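Local coordinates for protein cysteine synthase (Fusobacterium nucleatum subsp. nucleatum, PDB 5Z5C) that is a pyridoxal 5'-phosphate-dependent enzyme that produces hydrogen sulfide, probably acting on cysteine as a lyase or desulfhydrase, and may also act as a cysteine synthase, at residues 48-51 with 52-55; 86-89 with 90-93; 157-160 with 161-165; 271-274 with 275-279. All coordinates share one frame; numbering follows the deposited sequence.

Contact 1 (48-51 with 52-55); sequences SIKD and RMAF. With PLP (pyridoxal-5'-phosphate), chain G.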
loop_
_atom_site.group_PDB
_atom_site.type_symbol
_atom_site.label_atom_id
_atom_site.label_comp_id
_atom_site.label_asym_id
_atom_site.label_seq_id
_atom_site.Cartn_x
_atom_site.Cartn_y
_atom_site.Cartn_z
ATOM N N SER B 48 1.404 -5.979 2.202
ATOM C CA SER B 48 1.513 -6.806 3.415
ATOM C C SER B 48 2.880 -7.406 3.671
ATOM O O SER B 48 3.655 -7.645 2.755
ATOM C CB SER B 48 0.470 -7.957 3.439
ATOM O OG SER B 48 0.930 -9.170 2.858
ATOM N N ILE B 49 3.106 -7.767 4.937
ATOM C CA ILE B 49 4.265 -8.581 5.308
ATOM C C ILE B 49 4.413 -9.880 4.483
ATOM O O ILE B 49 5.535 -10.352 4.274
ATOM C CB ILE B 49 4.241 -8.891 6.836
ATOM C CG1 ILE B 49 5.624 -9.340 7.373
ATOM C CG2 ILE B 49 3.179 -9.912 7.166
ATOM C CD1 ILE B 49 5.635 -9.531 8.893
ATOM N N LYS B 50 3.305 -10.438 4.008
ATOM C CA LYS B 50 3.330 -11.682 3.237
ATOM C C LYS B 50 4.124 -11.587 1.932
ATOM O O LYS B 50 4.644 -12.619 1.445
ATOM C CB LYS B 50 1.931 -12.202 2.937
ATOM C CG LYS B 50 1.051 -12.411 4.168
ATOM C CD LYS B 50 1.605 -13.455 5.109
ATOM C CE LYS B 50 0.943 -13.302 6.445
ATOM N NZ LYS B 50 -0.464 -13.782 6.424
ATOM N N ASP B 51 4.283 -10.368 1.414
ATOM C CA ASP B 51 5.149 -10.147 0.253
ATOM C C ASP B 51 6.608 -10.565 0.511
ATOM O O ASP B 51 7.232 -11.103 -0.386
ATOM C CB ASP B 51 5.151 -8.680 -0.187
ATOM C CG ASP B 51 3.800 -8.212 -0.701
ATOM O OD1 ASP B 51 3.220 -8.899 -1.569
ATOM O OD2 ASP B 51 3.333 -7.149 -0.245
ATOM N N ARG B 52 7.134 -10.298 1.711
ATOM C CA ARG B 52 8.498 -10.673 2.066
ATOM C C ARG B 52 8.647 -12.207 2.000
ATOM O O ARG B 52 9.616 -12.728 1.487
ATOM C CB ARG B 52 8.832 -10.272 3.486
ATOM C CG ARG B 52 8.889 -8.772 3.730
ATOM C CD ARG B 52 9.090 -8.531 5.195
ATOM N NE ARG B 52 9.255 -7.142 5.543
ATOM C CZ ARG B 52 10.419 -6.560 5.759
ATOM N NH1 ARG B 52 11.549 -7.196 5.466
ATOM N NH2 ARG B 52 10.456 -5.320 6.199
ATOM N N MET B 53 7.621 -12.877 2.509
ATOM C CA MET B 53 7.560 -14.304 2.649
ATOM C C MET B 53 7.386 -14.991 1.296
ATOM O O MET B 53 8.072 -15.959 1.033
ATOM C CB MET B 53 6.402 -14.664 3.569
ATOM C CG MET B 53 6.373 -16.120 3.968
ATOM S SD MET B 53 5.397 -17.186 2.901
ATOM C CE MET B 53 3.759 -16.888 3.563
ATOM N N ALA B 54 6.451 -14.519 0.481
ATOM C CA ALA B 54 6.263 -15.051 -0.866
ATOM C C ALA B 54 7.507 -14.910 -1.764
ATOM O O ALA B 54 7.868 -15.855 -2.499
ATOM C CB ALA B 54 5.043 -14.437 -1.550
ATOM N N PHE B 55 8.165 -13.761 -1.681
ATOM C CA PHE B 55 9.370 -13.543 -2.438
ATOM C C PHE B 55 10.525 -14.432 -1.985
ATOM O O PHE B 55 11.203 -15.020 -2.837
ATOM C CB PHE B 55 9.849 -12.137 -2.353
ATOM C CG PHE B 55 11.133 -11.938 -3.061
ATOM C CD1 PHE B 55 11.188 -12.034 -4.436
ATOM C CD2 PHE B 55 12.310 -11.714 -2.352
ATOM C CE1 PHE B 55 12.384 -11.856 -5.096
ATOM C CE2 PHE B 55 13.512 -11.556 -3.014
ATOM C CZ PHE B 55 13.543 -11.604 -4.376
HETATM N N1 PLP G . -1.955 -10.360 10.091
HETATM C C2 PLP G . -2.295 -10.353 8.782
HETATM C C2A PLP G . -3.070 -9.222 8.166
HETATM C C3 PLP G . -1.890 -11.485 7.930
HETATM O O3 PLP G . -2.215 -11.520 6.622
HETATM C C4 PLP G . -1.139 -12.600 8.539
HETATM C C4A PLP G . -0.725 -13.759 7.717
HETATM C C5 PLP G . -0.824 -12.495 9.977
HETATM C C6 PLP G . -1.263 -11.370 10.674
HETATM C C5A PLP G . -0.054 -13.613 10.649
HETATM O O4P PLP G . 1.279 -13.769 10.140
HETATM P P PLP G . 1.995 -15.211 10.015
HETATM O O1P PLP G . 1.239 -15.928 8.933
HETATM O O2P PLP G . 3.435 -14.883 9.709
HETATM O O3P PLP G . 1.835 -15.796 11.403
#
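Lys50 carries the cofactor: its NZ is bonded covalently to C4A of pyridoxal-5'-phosphate at 1.3 Å, the internal aldimine characteristic of this enzyme class. The lysine chain bends at chi2 (-63°) and again at chi4 (73°) on its way there. Its backbone is held early in helix 50-57, where Lys50 O accepts from Ala54 N at 2.8 Å; the next carbonyl, Asp51 O, takes a bond from Phe55 N at 3.1 Å, and Arg52 N reaches back three residues to Ile49 O. Ser48 and Asp51 form a capping box at the start of the helix. Ser48 OG accepts from Lys50 N at 2.9 Å, which ties the cap directly to the aldimine lysine, while Ser48 N donates a weak bond to Asp51 OD2 (3.3 Å). Asp51 CG sits beside its own backbone N (chi1 -65°), which turns the carboxylate back to Ser48; its other oxygen, OD1, is hydrogen-bonded to Thr46 OG1. On the helix flank, the extended Arg52 chain crosses Ile49 obliquely, CD of Arg52 lying 4.2 Å from CG1 of Ile49, and the guanidinium group forms salt bridges with Glu41 and Glu168.

Contact 2 (86-89 with 90-93); sequences SAMG and AILG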
loop_
_atom_site.group_PDB
_atom_site.type_symbol
_atom_site.label_atom_id
_atom_site.label_comp_id
_atom_site.label_asym_id
_atom_site.label_seq_id
_atom_site.Cartn_x
_atom_site.Cartn_y
_atom_site.Cartn_z
ATOM N N SER B 86 -0.021 -14.593 -5.657
ATOM C CA SER B 86 -0.629 -14.261 -6.950
ATOM C C SER B 86 0.227 -13.220 -7.707
ATOM O O SER B 86 0.623 -13.436 -8.871
ATOM C CB SER B 86 -2.057 -13.779 -6.802
ATOM O OG SER B 86 -2.874 -14.797 -6.253
ATOM N N ALA B 87 0.570 -12.133 -7.022
ATOM C CA ALA B 87 1.387 -11.071 -7.651
ATOM C C ALA B 87 2.811 -11.501 -8.002
ATOM O O ALA B 87 3.276 -11.252 -9.113
ATOM C CB ALA B 87 1.429 -9.826 -6.760
ATOM N N MET B 88 3.518 -12.106 -7.052
ATOM C CA MET B 88 4.919 -12.490 -7.273
ATOM C C MET B 88 4.995 -13.681 -8.225
ATOM O O MET B 88 5.890 -13.751 -9.065
ATOM C CB MET B 88 5.634 -12.748 -5.932
ATOM C CG MET B 88 7.150 -12.913 -6.040
ATOM S SD MET B 88 8.072 -11.654 -6.968
ATOM C CE MET B 88 8.017 -10.278 -5.822
ATOM N N GLY B 89 4.032 -14.599 -8.120
ATOM C CA GLY B 89 3.864 -15.665 -9.108
ATOM C C GLY B 89 3.773 -15.143 -10.540
ATOM O O GLY B 89 4.470 -15.604 -11.451
ATOM N N ALA B 90 2.940 -14.125 -10.729
ATOM C CA ALA B 90 2.741 -13.543 -12.031
ATOM C C ALA B 90 4.014 -12.832 -12.489
ATOM O O ALA B 90 4.416 -12.983 -13.609
ATOM C CB ALA B 90 1.564 -12.605 -11.981
ATOM N N ILE B 91 4.668 -12.083 -11.605
ATOM C CA ILE B 91 5.969 -11.452 -11.911
ATOM C C ILE B 91 6.999 -12.487 -12.428
ATOM O O ILE B 91 7.727 -12.226 -13.372
ATOM C CB ILE B 91 6.515 -10.707 -10.694
ATOM C CG1 ILE B 91 5.689 -9.401 -10.500
ATOM C CG2 ILE B 91 7.988 -10.338 -10.874
ATOM C CD1 ILE B 91 5.894 -8.714 -9.202
ATOM N N LEU B 92 7.028 -13.662 -11.805
ATOM C CA LEU B 92 8.008 -14.699 -12.178
ATOM C C LEU B 92 7.568 -15.623 -13.342
ATOM O O LEU B 92 8.284 -16.587 -13.686
ATOM C CB LEU B 92 8.372 -15.491 -10.919
ATOM C CG LEU B 92 9.099 -14.656 -9.872
ATOM C CD1 LEU B 92 9.078 -15.338 -8.523
ATOM C CD2 LEU B 92 10.527 -14.363 -10.327
ATOM N N GLY B 93 6.421 -15.345 -13.962
ATOM C CA GLY B 93 5.941 -16.168 -15.094
ATOM C C GLY B 93 5.160 -17.408 -14.693
ATOM O O GLY B 93 5.057 -18.335 -15.499
#
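Ser86 O receives Ala90 N at 3.0 Å, and the same spacing recurs from Ala87 O to Ile91 N and from Met88 O to Leu92 N, three successive rungs at the C-terminal end of helix 80-91. Side chains from the last turn fold back over these carbonyls: CG1 of Ile91 comes to 3.3 Å from Ala87 O, and CG of Leu92 lies 3.4 Å from Met88 O. The apolar contact is carried by Met88. Its CG stands anti to the backbone N (chi1 -170°), and bends at chi2 and chi3 bring SD beside both Ile91 and Leu92, SD meeting CG2 of Ile91 at 4.1 Å while CG of Met88 approaches CD1 of Leu92 at 4.0 Å. Both pairs cross at a slant. Further out, Leu92 packs on Leu13 of the same chain, whereas Ile91 packs on Cys269 of the second subunit and Ala90 on that subunit's backbone, which places this helix end at the subunit interface. Beyond Leu92 the backbone turns at Gly93, where phi is positive (85°) and N bonds to Ala90 O. This is a Schellman motif, closing the helix of the beta-alpha-beta unit that runs from strand 73-76 to strand 96-101.

Contact 3 (157-160 with 161-165); sequences NSEA and HYYGI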
loop_
_atom_site.group_PDB
_atom_site.type_symbol
_atom_site.label_atom_id
_atom_site.label_comp_id
_atom_site.label_asym_id
_atom_site.label_seq_id
_atom_site.Cartn_x
_atom_site.Cartn_y
_atom_site.Cartn_z
ATOM N N ASN B 157 9.084 -20.089 4.976
ATOM C CA ASN B 157 8.239 -19.069 5.554
ATOM C C ASN B 157 8.893 -18.419 6.801
ATOM O O ASN B 157 9.263 -17.233 6.765
ATOM C CB ASN B 157 6.868 -19.664 5.841
ATOM C CG ASN B 157 5.893 -18.674 6.433
ATOM O OD1 ASN B 157 6.257 -17.560 6.778
ATOM N ND2 ASN B 157 4.643 -19.081 6.554
ATOM N N SER B 158 9.101 -19.187 7.867
ATOM C CA SER B 158 9.783 -18.666 9.033
ATOM C C SER B 158 11.162 -18.124 8.693
ATOM O O SER B 158 11.557 -17.082 9.235
ATOM C CB SER B 158 9.865 -19.696 10.202
ATOM O OG SER B 158 10.599 -20.852 9.844
ATOM N N GLU B 159 11.874 -18.799 7.798
ATOM C CA GLU B 159 13.202 -18.341 7.382
ATOM C C GLU B 159 13.150 -16.974 6.725
ATOM O O GLU B 159 14.070 -16.199 6.894
ATOM C CB GLU B 159 13.867 -19.277 6.363
ATOM C CG GLU B 159 14.455 -20.598 6.888
ATOM C CD GLU B 159 14.797 -21.577 5.779
ATOM O OE1 GLU B 159 15.177 -21.130 4.675
ATOM O OE2 GLU B 159 14.659 -22.800 5.996
ATOM N N ALA B 160 12.124 -16.735 5.901
ATOM C CA ALA B 160 11.947 -15.415 5.238
ATOM C C ALA B 160 12.051 -14.295 6.265
ATOM O O ALA B 160 12.793 -13.328 6.073
ATOM C CB ALA B 160 10.614 -15.357 4.516
ATOM N N HIS B 161 11.392 -14.489 7.402
ATOM C CA HIS B 161 11.325 -13.478 8.441
ATOM C C HIS B 161 12.552 -13.454 9.332
ATOM O O HIS B 161 12.915 -12.395 9.838
ATOM C CB HIS B 161 10.027 -13.617 9.238
ATOM C CG HIS B 161 8.809 -13.477 8.394
ATOM N ND1 HIS B 161 8.665 -12.467 7.471
ATOM C CD2 HIS B 161 7.704 -14.245 8.282
ATOM C CE1 HIS B 161 7.508 -12.602 6.854
ATOM N NE2 HIS B 161 6.909 -13.683 7.315
ATOM N N TYR B 162 13.235 -14.604 9.466
ATOM C CA TYR B 162 14.565 -14.620 10.082
ATOM C C TYR B 162 15.602 -13.790 9.300
ATOM O O TYR B 162 16.342 -13.019 9.900
ATOM C CB TYR B 162 15.068 -16.094 10.300
ATOM C CG TYR B 162 16.490 -16.184 10.799
ATOM C CD1 TYR B 162 16.779 -16.052 12.149
ATOM C CD2 TYR B 162 17.546 -16.393 9.920
ATOM C CE1 TYR B 162 18.080 -16.126 12.616
ATOM C CE2 TYR B 162 18.861 -16.470 10.382
ATOM C CZ TYR B 162 19.115 -16.335 11.730
ATOM O OH TYR B 162 20.406 -16.411 12.197
ATOM N N TYR B 163 15.661 -13.973 7.972
ATOM C CA TYR B 163 16.668 -13.296 7.100
ATOM C C TYR B 163 16.293 -11.871 6.713
ATOM O O TYR B 163 17.154 -11.015 6.544
ATOM C CB TYR B 163 16.996 -14.191 5.854
ATOM C CG TYR B 163 17.792 -15.426 6.190
ATOM C CD1 TYR B 163 19.106 -15.328 6.629
ATOM C CD2 TYR B 163 17.230 -16.695 6.079
ATOM C CE1 TYR B 163 19.853 -16.473 6.948
ATOM C CE2 TYR B 163 17.967 -17.847 6.397
ATOM C CZ TYR B 163 19.271 -17.716 6.828
ATOM O OH TYR B 163 20.011 -18.827 7.148
ATOM N N GLY B 164 14.989 -11.606 6.634
ATOM C CA GLY B 164 14.458 -10.283 6.246
ATOM C C GLY B 164 14.086 -9.391 7.416
ATOM O O GLY B 164 14.962 -8.730 7.992
ATOM N N ILE B 165 12.788 -9.345 7.718
ATOM C CA ILE B 165 12.217 -8.374 8.689
ATOM C C ILE B 165 12.865 -8.508 10.078
ATOM O O ILE B 165 13.144 -7.499 10.746
ATOM C CB ILE B 165 10.661 -8.452 8.762
ATOM C CG1 ILE B 165 10.055 -7.309 9.632
ATOM C CG2 ILE B 165 10.178 -9.791 9.297
ATOM C CD1 ILE B 165 8.536 -7.338 9.684
HETATM O O HOH W 1 4.560 -15.126 7.225
HETATM O O HOH W 2 10.918 -11.074 6.266
#
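Asn157 reaches His161 one turn further along helix 155-163, its OD1 lying 3.9 Å from CD2 of the imidazole, with amide and ring planes 69° apart. A water bridges the two, donating to Asn157 OD1 and hydrogen-bonded to His161 NE2 at 2.8 Å in the plane of the ring. A chi1 of -179° swings the Asn157 amide away from its own N-H, and ND2 is hydrogen-bonded to Thr189 OG1 and Gln151 O. Ser158 offers its carbonyl O to two amides: Tyr162 N at 3.0 Å and, more weakly, His161 N. Glu159 O is met by Tyr163 N at 2.9 Å, and CD2 of the Tyr163 ring comes to 3.3 Å from the same oxygen. Ala160 O accepts from Gly164 N (2.8 Å) and from a second water, which is also hydrogen-bonded to His161 ND1 and accepts from Ile165 N. Both imidazole nitrogens thus have water partners, a pairing that probably helps fix the ring's rotation. Gly164 ends one helix and N-caps the next, 165-172. Earlier in the helix, Asn157 acts as a second-shell residue, holding the cofactor-binding Thr189, while His161 lies beside bound pyridoxal-5'-phosphate and touches Thr192, another residue of that site.

Contact 4 (271-274 with 275-279); sequences LGVG and ISSGA. With PLP (pyridoxal-5'-phosphate), chain G.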
loop_
_atom_site.group_PDB
_atom_site.type_symbol
_atom_site.label_atom_id
_atom_site.label_comp_id
_atom_site.label_asym_id
_atom_site.label_seq_id
_atom_site.Cartn_x
_atom_site.Cartn_y
_atom_site.Cartn_z
ATOM N N LEU B 271 -2.109 6.295 11.157
ATOM C CA LEU B 271 -1.598 4.957 10.834
ATOM C C LEU B 271 -2.746 4.027 10.474
ATOM O O LEU B 271 -3.346 3.366 11.342
ATOM C CB LEU B 271 -0.749 4.407 11.984
ATOM C CG LEU B 271 0.436 5.317 12.358
ATOM C CD1 LEU B 271 1.209 4.792 13.566
ATOM C CD2 LEU B 271 1.392 5.458 11.211
ATOM N N GLY B 272 -3.070 3.987 9.184
ATOM C CA GLY B 272 -4.167 3.200 8.672
ATOM C C GLY B 272 -3.794 1.721 8.606
ATOM O O GLY B 272 -3.181 1.298 7.651
ATOM N N VAL B 273 -4.221 0.941 9.593
ATOM C CA VAL B 273 -3.801 -0.459 9.738
ATOM C C VAL B 273 -4.925 -1.449 9.812
ATOM O O VAL B 273 -6.065 -1.109 10.171
ATOM C CB VAL B 273 -2.911 -0.659 10.974
ATOM C CG1 VAL B 273 -1.641 0.171 10.871
ATOM C CG2 VAL B 273 -3.651 -0.374 12.262
ATOM N N GLY B 274 -4.567 -2.695 9.549
ATOM C CA GLY B 274 -5.498 -3.811 9.670
ATOM C C GLY B 274 -5.785 -4.178 11.117
ATOM O O GLY B 274 -5.118 -3.701 12.039
ATOM N N ILE B 275 -6.793 -5.031 11.291
ATOM C CA ILE B 275 -7.275 -5.418 12.603
ATOM C C ILE B 275 -6.172 -6.147 13.362
ATOM O O ILE B 275 -5.947 -5.809 14.526
ATOM C CB ILE B 275 -8.610 -6.211 12.567
ATOM C CG1 ILE B 275 -9.715 -5.396 11.917
ATOM C CG2 ILE B 275 -9.067 -6.572 13.982
ATOM C CD1 ILE B 275 -10.860 -6.226 11.324
ATOM N N SER B 276 -5.440 -7.047 12.703
ATOM C CA SER B 276 -4.298 -7.730 13.343
ATOM C C SER B 276 -3.174 -6.815 13.833
ATOM O O SER B 276 -2.431 -7.146 14.808
ATOM C CB SER B 276 -3.712 -8.807 12.440
ATOM O OG SER B 276 -2.860 -8.254 11.450
ATOM N N SER B 277 -3.045 -5.648 13.201
ATOM C CA SER B 277 -2.120 -4.651 13.735
ATOM C C SER B 277 -2.579 -4.121 15.108
ATOM O O SER B 277 -1.755 -3.910 16.010
ATOM C CB SER B 277 -1.958 -3.484 12.752
ATOM O OG SER B 277 -1.592 -3.946 11.465
ATOM N N GLY B 278 -3.881 -3.850 15.226
ATOM C CA GLY B 278 -4.441 -3.338 16.480
ATOM C C GLY B 278 -4.256 -4.382 17.566
ATOM O O GLY B 278 -3.923 -4.047 18.683
ATOM N N ALA B 279 -4.445 -5.653 17.183
ATOM C CA ALA B 279 -4.222 -6.805 18.043
ATOM C C ALA B 279 -2.802 -6.838 18.559
ATOM O O ALA B 279 -2.580 -6.907 19.778
ATOM C CB ALA B 279 -4.540 -8.116 17.304
HETATM N N1 PLP G . -1.955 -10.360 10.091
HETATM C C2 PLP G . -2.295 -10.353 8.782
HETATM C C2A PLP G . -3.070 -9.222 8.166
HETATM C C3 PLP G . -1.890 -11.485 7.930
HETATM O O3 PLP G . -2.215 -11.520 6.622
HETATM C C4 PLP G . -1.139 -12.600 8.539
HETATM C C4A PLP G . -0.725 -13.759 7.717
HETATM C C5 PLP G . -0.824 -12.495 9.977
HETATM C C6 PLP G . -1.263 -11.370 10.674
HETATM C C5A PLP G . -0.054 -13.613 10.649
HETATM O O4P PLP G . 1.279 -13.769 10.140
HETATM P P PLP G . 1.995 -15.211 10.015
HETATM O O1P PLP G . 1.239 -15.928 8.933
HETATM O O2P PLP G . 3.435 -14.883 9.709
HETATM O O3P PLP G . 1.835 -15.796 11.403
#
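Val273 faces Ser277 across the start of helix 275-288, where Gly274 holds the N-cap position; a serine hydroxyl at the pyridine nitrogen, supplied here by Ser276, is consistent with fold-type II pyridoxal-phosphate enzymes. The Val273 and Ser277 side chains point at each other. CB of Val273 presses on CB of Ser277 at 3.5 Å, closer than usual van der Waals contact, and CG2 of Val273 follows at 3.6 Å from the same carbon. Ser277 OG lies beside its own backbone N (chi1 -54°) and is 3.6 Å from CB of Val273, so the serine meets the valine with both its methylene and its hydroxyl. Phe301 packs against both residues, and Pro302 adds to the cover over Ser277. Gly274 O receives two weak bonds from the first turn, Ser277 N at 3.1 Å and Gly278 N at 3.4 Å, while the Gly274 backbone is also hydrogen-bonded to Asp303. The Ile275 side chain points away overall, though its CB still touches Gly274, and it packs on Ala259 and Ile260. Ser276 presents its hydroxyl to the cofactor: with OG between backbone N and carbonyl carbon (chi1 80°), OG donates to N1 of pyridoxal-5'-phosphate at 2.7 Å.

The four contacts follow one another along the chain, all in the pyridoxal-phosphate-dependent enzyme fold. Contact 1, on helix 50-57, adjoins two others: its centre is about 12 Å from that of contact 2 on helix 80-91, where Phe55 packs on Met88, and about 9 Å from that of contact 3 at the end of helix 155-163, where Met53 and Ile49 meet residues of 157-165. Contact 4, at the start of helix 275-288, stands apart, about 17 Å between centres from contact 1, yet both hold the cofactor, Lys50 at the C4A carbon and Ser276 at the ring nitrogen N1. Contacts 2 and 4 lie about 27 Å apart between centres, and each touches the second subunit. The cofactor site is thus assembled from helices distant in sequence.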